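Local coordinates for protein pectate lyase/Amb allergen (Acidovorax citrulli, PDB 4HWV) that probably cleaves pectate by calcium-dependent lyase chemistry as a secreted enzyme of polysaccharide lyase family 1, at residues N329-V341 against S360-G372. Sequence-based numbering, arbitrary orientation.
Sequences NHFQNLRQRQARV and SADYPWLAGMTLG
The side-chain amide of Q338 lies over one face of the W365 indole, NE2 3.4 Å from CZ3 near the rim, with amide and ring planes 28° apart. Its CG takes the cramped site between backbone N and carbonyl carbon (chi1 53°), and the extended chain beyond carries NE2 to two backbone acceptors. The hydrogen bond to A367 O (2.9 Å) runs close to the amide plane; the one to L334 O reaches that oxygen from above its carbonyl plane. The two carbonyls thus fix which end of the amide is the nitrogen, while W365 NE1 is held by D397 O. With CG anti to the backbone N (chi1 179°), R335 runs slantwise across L366, whose CB sits over the centre of one guanidinium face. NH1 donates a hydrogen bond to P364 O (2.9 Å), which lies in the guanidinium plane, while NH1 stands above the P364 carbonyl plane. R335 O accepts from both L366 N (2.8 Å) and A367 N.

Segments 329-341 and 360-372 belong to successive turns of the right-handed parallel beta-helix of family 1 pectate lyases and, beyond the cis peptide before A339, pair as parallel strands. There R340 CG packs across T370 CB, and V341 N hydrogen-bonds to T370 O. A water joins T370 OG1 to G368 O; N400 also bonds that hydroxyl. The R337 side chain leaves the backbone away from 360-372, its nearest atom about 6 Å from the bound calcium.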
ATOM      1  N   ASN A 329     -15.724  -4.738 -16.661  1.00  3.35           N
ATOM      2  CA  ASN A 329     -14.683  -4.328 -15.727  1.00  3.95           C
ATOM      3  C   ASN A 329     -15.257  -3.710 -14.468  1.00  4.12           C
ATOM      4  O   ASN A 329     -16.356  -3.132 -14.484  1.00  4.92           O
ATOM      5  CB  ASN A 329     -13.731  -3.319 -16.385  1.00  4.83           C
ATOM      6  CG  ASN A 329     -13.095  -3.859 -17.660  1.00  3.78           C
ATOM      7  OD1 ASN A 329     -12.255  -4.754 -17.615  1.00  4.27           O
ATOM      8  ND2 ASN A 329     -13.497  -3.311 -18.804  1.00  3.89           N
ATOM      9  N   HIS A 330     -14.494  -3.835 -13.384  1.00  3.81           N
ATOM     10  CA  HIS A 330     -14.751  -3.123 -12.142  1.00  4.23           C
ATOM     11  C   HIS A 330     -13.779  -1.943 -12.116  1.00  4.37           C
ATOM     12  O   HIS A 330     -12.566  -2.139 -12.082  1.00  5.30           O
ATOM     13  CB  HIS A 330     -14.504  -4.063 -10.966  1.00  4.30           C
ATOM     14  CG  HIS A 330     -15.010  -3.556  -9.648  1.00  4.18           C
ATOM     15  ND1 HIS A 330     -14.802  -4.258  -8.482  1.00  5.48           N
ATOM     16  CD2 HIS A 330     -15.750  -2.467  -9.312  1.00  4.46           C
ATOM     17  CE1 HIS A 330     -15.365  -3.610  -7.475  1.00  6.00           C
ATOM     18  NE2 HIS A 330     -15.943  -2.519  -7.950  1.00  5.16           N
ATOM     19  N   PHE A 331     -14.329  -0.723 -12.175  1.00  3.78           N
ATOM     20  CA  PHE A 331     -13.553   0.514 -12.129  1.00  3.89           C
ATOM     21  C   PHE A 331     -13.750   1.084 -10.723  1.00  4.24           C
ATOM     22  O   PHE A 331     -14.718   1.809 -10.475  1.00  4.85           O
ATOM     23  CB  PHE A 331     -14.091   1.518 -13.152  1.00  4.13           C
ATOM     24  CG  PHE A 331     -13.971   1.090 -14.608  1.00  4.46           C
ATOM     25  CD1 PHE A 331     -12.770   0.601 -15.150  1.00  4.73           C
ATOM     26  CD2 PHE A 331     -15.056   1.245 -15.449  1.00  4.65           C
ATOM     27  CE1 PHE A 331     -12.694   0.267 -16.501  1.00  5.30           C
ATOM     28  CE2 PHE A 331     -14.986   0.922 -16.808  1.00  4.92           C
ATOM     29  CZ  PHE A 331     -13.801   0.456 -17.339  1.00  4.88           C
ATOM     30  N   GLN A 332     -12.853   0.741  -9.800  1.00  3.90           N
ATOM     31  CA  GLN A 332     -13.053   1.032  -8.379  1.00  4.73           C
ATOM     32  C   GLN A 332     -12.016   2.013  -7.859  1.00  4.82           C
ATOM     33  O   GLN A 332     -10.823   1.826  -8.081  1.00  5.53           O
ATOM     34  CB  GLN A 332     -12.985  -0.275  -7.580  1.00  5.54           C
ATOM     35  CG  GLN A 332     -13.210  -0.094  -6.088  1.00  6.31           C
ATOM     36  CD  GLN A 332     -13.168  -1.395  -5.319  1.00  7.56           C
ATOM     37  OE1 GLN A 332     -12.574  -2.373  -5.756  1.00  9.15           O
ATOM     38  NE2 GLN A 332     -13.778  -1.400  -4.146  1.00  9.41           N
ATOM     39  N   ASN A 333     -12.457   3.056  -7.168  1.00  4.38           N
ATOM     40  CA  ASN A 333     -11.513   4.019  -6.602  1.00  4.72           C
ATOM     41  C   ASN A 333     -10.554   4.561  -7.651  1.00  4.48           C
ATOM     42  O   ASN A 333      -9.344   4.663  -7.408  1.00  4.31           O
ATOM     43  CB  ASN A 333     -10.719   3.417  -5.438  1.00  6.55           C
ATOM     44  CG  ASN A 333     -11.598   2.928  -4.332  1.00  8.86           C
ATOM     45  OD1 ASN A 333     -12.777   3.286  -4.241  1.00  9.10           O
ATOM     46  ND2 ASN A 333     -11.038   2.091  -3.481  1.00 11.68           N
ATOM     47  N   LEU A 334     -11.099   4.922  -8.812  1.00  4.71           N
ATOM     48  CA  LEU A 334     -10.335   5.614  -9.848  1.00  4.75           C
ATOM     49  C   LEU A 334     -10.808   7.061  -9.890  1.00  5.06           C
ATOM     50  O   LEU A 334     -12.016   7.339  -9.803  1.00  5.50           O
ATOM     51  CB  LEU A 334     -10.540   4.973 -11.227  1.00  5.12           C
ATOM     52  CG  LEU A 334     -10.324   3.460 -11.329  1.00  4.80           C
ATOM     53  CD1 LEU A 334     -10.617   2.987 -12.758  1.00  5.08           C
ATOM     54  CD2 LEU A 334      -8.887   3.093 -10.923  1.00  4.73           C
ATOM     55  N   ARG A 335      -9.868   7.987 -10.058  1.00  4.56           N
ATOM     56  CA  ARG A 335     -10.238   9.396 -10.017  1.00  5.26           C
ATOM     57  C   ARG A 335     -10.777   9.962 -11.329  1.00  5.27           C
ATOM     58  O   ARG A 335     -11.746  10.725 -11.324  1.00  5.84           O
ATOM     59  CB  ARG A 335      -9.051  10.233  -9.532  1.00  6.30           C
ATOM     60  CG  ARG A 335      -9.301  11.725  -9.479  1.00  7.78           C
ATOM     61  CD  ARG A 335      -8.373  12.368  -8.460  1.00  9.75           C
ATOM     62  NE  ARG A 335      -8.396  13.827  -8.469  1.00 10.89           N
ATOM     63  CZ  ARG A 335      -9.285  14.571  -7.815  1.00 11.31           C
ATOM     64  NH1 ARG A 335     -10.261  13.981  -7.144  1.00 11.62           N
ATOM     65  NH2 ARG A 335      -9.204  15.902  -7.858  1.00 12.89           N
ATOM     66  N   GLN A 336     -10.160   9.603 -12.453  1.00  5.13           N
ATOM     67  CA  GLN A 336     -10.528  10.218 -13.730  1.00  5.33           C
ATOM     68  C   GLN A 336     -10.007   9.395 -14.898  1.00  4.81           C
ATOM     69  O   GLN A 336      -9.360   8.353 -14.702  1.00  4.41           O
ATOM     70  CB  GLN A 336     -10.001  11.659 -13.819  1.00  6.37           C
ATOM     71  CG  GLN A 336      -8.477  11.758 -13.710  1.00  7.09           C
ATOM     72  CD  GLN A 336      -7.995  13.184 -13.630  1.00  7.65           C
ATOM     73  OE1 GLN A 336      -8.339  14.005 -14.480  1.00  9.35           O
ATOM     74  NE2 GLN A 336      -7.210  13.493 -12.594  1.00  8.34           N
ATOM     75  N   ARG A 337     -10.299   9.864 -16.111  1.00  5.32           N
ATOM     76  CA  ARG A 337      -9.946   9.139 -17.336  1.00  5.03           C
ATOM     77  C   ARG A 337     -10.478   7.711 -17.308  1.00  4.66           C
ATOM     78  O   ARG A 337      -9.735   6.742 -17.491  1.00  5.02           O
ATOM     79  CB  ARG A 337      -8.439   9.124 -17.592  1.00  5.22           C
ATOM     80  CG  ARG A 337      -7.813  10.495 -17.696  1.00  5.62           C
ATOM     81  CD  ARG A 337      -6.409  10.322 -18.285  1.00  6.76           C
ATOM     82  NE  ARG A 337      -5.625  11.557 -18.266  1.00  7.37           N
ATOM     83  CZ  ARG A 337      -4.306  11.609 -18.412  1.00  7.81           C
ATOM     84  NH1 ARG A 337      -3.588  10.496 -18.530  1.00  7.53           N
ATOM     85  NH2 ARG A 337      -3.702  12.786 -18.432  1.00  9.08           N
ATOM     86  N   GLN A 338     -11.780   7.569 -17.107  1.00  4.86           N
ATOM     87  CA  GLN A 338     -12.352   6.234 -17.059  1.00  4.90           C
ATOM     88  C   GLN A 338     -13.524   6.068 -18.043  1.00  4.45           C
ATOM     89  O   GLN A 338     -14.649   5.806 -17.630  1.00  5.62           O
ATOM     90  CB  GLN A 338     -12.677   5.806 -15.606  1.00  6.03           C
ATOM     91  CG  GLN A 338     -13.551   6.766 -14.777  1.00  6.60           C
ATOM     92  CD  GLN A 338     -13.462   6.500 -13.276  1.00  5.48           C
ATOM     93  OE1 GLN A 338     -13.542   5.347 -12.817  1.00  5.35           O
ATOM     94  NE2 GLN A 338     -13.326   7.566 -12.498  1.00  5.59           N
ATOM     95  N   ALA A 339     -13.282   6.184 -19.354  1.00  4.26           N
ATOM     96  CA  ALA A 339     -12.001   6.464 -20.015  1.00  4.51           C
ATOM     97  C   ALA A 339     -12.034   7.877 -20.609  1.00  4.70           C
ATOM     98  O   ALA A 339     -13.123   8.426 -20.842  1.00  5.71           O
ATOM     99  CB  ALA A 339     -11.748   5.438 -21.136  1.00  5.52           C
ATOM    100  N   ARG A 340     -10.861   8.448 -20.878  1.00  4.84           N
ATOM    101  CA  ARG A 340     -10.788   9.727 -21.581  1.00  4.93           C
ATOM    102  C   ARG A 340     -10.505   9.449 -23.057  1.00  4.57           C
ATOM    103  O   ARG A 340      -9.438   8.924 -23.397  1.00  4.94           O
ATOM    104  CB  ARG A 340      -9.691  10.625 -21.004  1.00  5.37           C
ATOM    105  CG  ARG A 340      -9.757  12.060 -21.509  1.00  6.27           C
ATOM    106  CD  ARG A 340      -8.418  12.812 -21.391  1.00  6.23           C
ATOM    107  NE  ARG A 340      -8.634  14.252 -21.570  1.00  6.55           N
ATOM    108  CZ  ARG A 340      -8.862  14.832 -22.751  1.00  7.04           C
ATOM    109  NH1 ARG A 340      -8.881  14.112 -23.870  1.00  7.30           N
ATOM    110  NH2 ARG A 340      -9.089  16.144 -22.813  1.00  8.15           N
ATOM    111  N   VAL A 341     -11.455   9.783 -23.933  1.00  5.05           N
ATOM    112  CA  VAL A 341     -11.393   9.333 -25.324  1.00  5.06           C
ATOM    113  C   VAL A 341     -11.235  10.440 -26.360  1.00  5.30           C
ATOM    114  O   VAL A 341     -12.145  11.264 -26.553  1.00  5.79           O
ATOM    115  CB  VAL A 341     -12.637   8.508 -25.674  1.00  5.84           C
ATOM    116  CG1 VAL A 341     -12.543   8.041 -27.121  1.00  6.05           C
ATOM    117  CG2 VAL A 341     -12.777   7.334 -24.695  1.00  6.22           C
ATOM    118  N   SER A 360     -11.706  13.420   1.112  1.00 16.58           N
ATOM    119  CA  SER A 360     -10.694  12.840   1.988  1.00 17.31           C
ATOM    120  C   SER A 360     -10.265  11.437   1.571  1.00 16.23           C
ATOM    121  O   SER A 360      -9.303  10.908   2.125  1.00 17.09           O
ATOM    122  CB  SER A 360     -11.164  12.835   3.449  1.00 18.19           C
ATOM    123  OG  SER A 360     -12.158  11.843   3.673  1.00 18.90           O
ATOM    124  N   ALA A 361     -10.979  10.831   0.619  1.00 14.38           N
ATOM    125  CA  ALA A 361     -10.614   9.515   0.091  1.00 13.10           C
ATOM    126  C   ALA A 361      -9.251   9.554  -0.603  1.00 11.97           C
ATOM    127  O   ALA A 361      -8.777  10.613  -0.999  1.00 12.58           O
ATOM    128  CB  ALA A 361     -11.694   9.010  -0.878  1.00 12.76           C
ATOM    129  N   ASP A 362      -8.631   8.399  -0.786  1.00 12.64           N
ATOM    130  CA  ASP A 362      -7.321   8.370  -1.453  1.00 12.41           C
ATOM    131  C   ASP A 362      -7.413   8.771  -2.923  1.00 11.09           C
ATOM    132  O   ASP A 362      -6.551   9.498  -3.445  1.00 12.13           O
ATOM    133  CB  ASP A 362      -6.674   6.997  -1.348  1.00 12.54           C
ATOM    134  CG  ASP A 362      -5.878   6.828  -0.069  1.00 12.98           C
ATOM    135  OD1 ASP A 362      -5.944   7.718   0.817  1.00 14.38           O
ATOM    136  OD2 ASP A 362      -5.181   5.797   0.050  1.00 13.16           O
ATOM    137  N   TYR A 363      -8.475   8.321  -3.583  1.00  8.62           N
ATOM    138  CA  TYR A 363      -8.680   8.615  -4.997  1.00  6.77           C
ATOM    139  C   TYR A 363     -10.106   9.100  -5.201  1.00  7.49           C
ATOM    140  O   TYR A 363     -10.918   8.421  -5.813  1.00  7.43           O
ATOM    141  CB  TYR A 363      -8.405   7.376  -5.851  1.00  5.90           C
ATOM    142  CG  TYR A 363      -6.956   6.959  -5.842  1.00  5.14           C
ATOM    143  CD1 TYR A 363      -6.018   7.611  -6.653  1.00  4.91           C
ATOM    144  CD2 TYR A 363      -6.519   5.910  -5.028  1.00  5.29           C
ATOM    145  CE1 TYR A 363      -4.686   7.235  -6.657  1.00  4.54           C
ATOM    146  CE2 TYR A 363      -5.180   5.526  -5.010  1.00  5.18           C
ATOM    147  CZ  TYR A 363      -4.268   6.182  -5.835  1.00  4.94           C
ATOM    148  OH  TYR A 363      -2.934   5.822  -5.845  1.00  5.96           O
ATOM    149  N   PRO A 364     -10.422  10.285  -4.666  1.00  8.03           N
ATOM    150  CA  PRO A 364     -11.804  10.767  -4.813  1.00  8.26           C
ATOM    151  C   PRO A 364     -12.181  10.896  -6.285  1.00  8.17           C
ATOM    152  O   PRO A 364     -11.376  11.334  -7.099  1.00  8.77           O
ATOM    153  CB  PRO A 364     -11.785  12.161  -4.147  1.00  9.13           C
ATOM    154  CG  PRO A 364     -10.526  12.187  -3.340  1.00  8.92           C
ATOM    155  CD  PRO A 364      -9.540  11.288  -4.059  1.00  8.61           C
ATOM    156  N   TRP A 365     -13.406  10.521  -6.610  1.00  7.36           N
ATOM    157  CA  TRP A 365     -13.904  10.642  -7.967  1.00  6.90           C
ATOM    158  C   TRP A 365     -13.903  12.099  -8.436  1.00  7.55           C
ATOM    159  O   TRP A 365     -14.467  12.997  -7.785  1.00  9.16           O
ATOM    160  CB  TRP A 365     -15.329  10.135  -8.010  1.00  7.20           C
ATOM    161  CG  TRP A 365     -16.007  10.167  -9.357  1.00  7.14           C
ATOM    162  CD1 TRP A 365     -16.554  11.260  -9.984  1.00  8.05           C
ATOM    163  CD2 TRP A 365     -16.255   9.043 -10.215  1.00  6.72           C
ATOM    164  NE1 TRP A 365     -17.114  10.886 -11.177  1.00  7.93           N
ATOM    165  CE2 TRP A 365     -16.952   9.529 -11.340  1.00  7.20           C
ATOM    166  CE3 TRP A 365     -15.948   7.674 -10.142  1.00  6.49           C
ATOM    167  CZ2 TRP A 365     -17.365   8.702 -12.371  1.00  7.51           C
ATOM    168  CZ3 TRP A 365     -16.369   6.857 -11.165  1.00  6.61           C
ATOM    169  CH2 TRP A 365     -17.073   7.374 -12.269  1.00  7.01           C
ATOM    170  N   LEU A 366     -13.296  12.309  -9.596  1.00  7.48           N
ATOM    171  CA  LEU A 366     -13.329  13.605 -10.261  1.00  8.62           C
ATOM    172  C   LEU A 366     -14.177  13.557 -11.539  1.00  9.56           C
ATOM    173  O   LEU A 366     -15.048  14.404 -11.739  1.00 11.73           O
ATOM    174  CB  LEU A 366     -11.908  14.083 -10.586  1.00  9.83           C
ATOM    175  CG  LEU A 366     -11.854  15.405 -11.355  1.00 11.81           C
ATOM    176  CD1 LEU A 366     -12.446  16.581 -10.566  1.00 13.43           C
ATOM    177  CD2 LEU A 366     -10.409  15.676 -11.722  1.00 12.87           C
ATOM    178  N   ALA A 367     -13.922  12.578 -12.403  1.00  8.69           N
ATOM    179  CA  ALA A 367     -14.633  12.459 -13.681  1.00  7.94           C
ATOM    180  C   ALA A 367     -14.725  10.996 -14.056  1.00  7.09           C
ATOM    181  O   ALA A 367     -13.880  10.183 -13.643  1.00  7.48           O
ATOM    182  CB  ALA A 367     -13.912  13.237 -14.782  1.00  8.65           C
ATOM    183  N   GLY A 368     -15.725  10.691 -14.872  1.00  7.27           N
ATOM    184  CA  GLY A 368     -15.929   9.345 -15.375  1.00  6.64           C
ATOM    185  C   GLY A 368     -15.437   9.220 -16.802  1.00  6.90           C
ATOM    186  O   GLY A 368     -14.226   9.157 -17.054  1.00  6.86           O
ATOM    187  N   MET A 369     -16.384   9.179 -17.738  1.00  6.66           N
ATOM    188  CA  MET A 369     -16.096   9.123 -19.167  1.00  7.77           C
ATOM    189  C   MET A 369     -15.942  10.537 -19.697  1.00  7.78           C
ATOM    190  O   MET A 369     -16.752  11.411 -19.381  1.00  8.76           O
ATOM    191  CB  MET A 369     -17.274   8.496 -19.912  1.00 10.22           C
ATOM    192  CG  MET A 369     -17.670   7.146 -19.440  1.00 12.70           C
ATOM    193  SD  MET A 369     -19.098   6.629 -20.396  1.00 14.26           S
ATOM    194  CE  MET A 369     -19.619   5.306 -19.298  1.00 15.81           C
ATOM    195  N   THR A 370     -14.920  10.760 -20.511  1.00  6.70           N
ATOM    196  CA  THR A 370     -14.758  12.063 -21.156  1.00  7.43           C
ATOM    197  C   THR A 370     -14.773  11.895 -22.664  1.00  8.02           C
ATOM    198  O   THR A 370     -13.960  11.155 -23.228  1.00  8.80           O
ATOM    199  CB  THR A 370     -13.444  12.742 -20.744  1.00  8.54           C
ATOM    200  OG1 THR A 370     -13.470  12.984 -19.333  1.00  9.29           O
ATOM    201  CG2 THR A 370     -13.256  14.055 -21.492  1.00  9.30           C
ATOM    202  N   LEU A 371     -15.723  12.564 -23.308  1.00  7.49           N
ATOM    203  CA  LEU A 371     -15.691  12.718 -24.765  1.00  7.55           C
ATOM    204  C   LEU A 371     -14.654  13.779 -25.099  1.00  7.14           C
ATOM    205  O   LEU A 371     -14.924  14.972 -24.980  1.00  8.10           O
ATOM    206  CB  LEU A 371     -17.064  13.133 -25.311  1.00  8.20           C
ATOM    207  CG  LEU A 371     -17.110  13.465 -26.806  1.00  8.57           C
ATOM    208  CD1 LEU A 371     -16.672  12.291 -27.653  1.00  9.35           C
ATOM    209  CD2 LEU A 371     -18.518  13.926 -27.204  1.00  9.25           C
ATOM    210  N   GLY A 372     -13.458  13.342 -25.470  1.00  6.66           N
ATOM    211  CA  GLY A 372     -12.433  14.242 -25.940  1.00  6.61           C
ATOM    212  C   GLY A 372     -12.465  14.425 -27.440  1.00  7.02           C
ATOM    213  O   GLY A 372     -13.402  14.007 -28.133  1.00  7.45           O
TER
HETATM  214  O   HOH W   1     -12.413  11.223 -17.459  1.00 14.44           O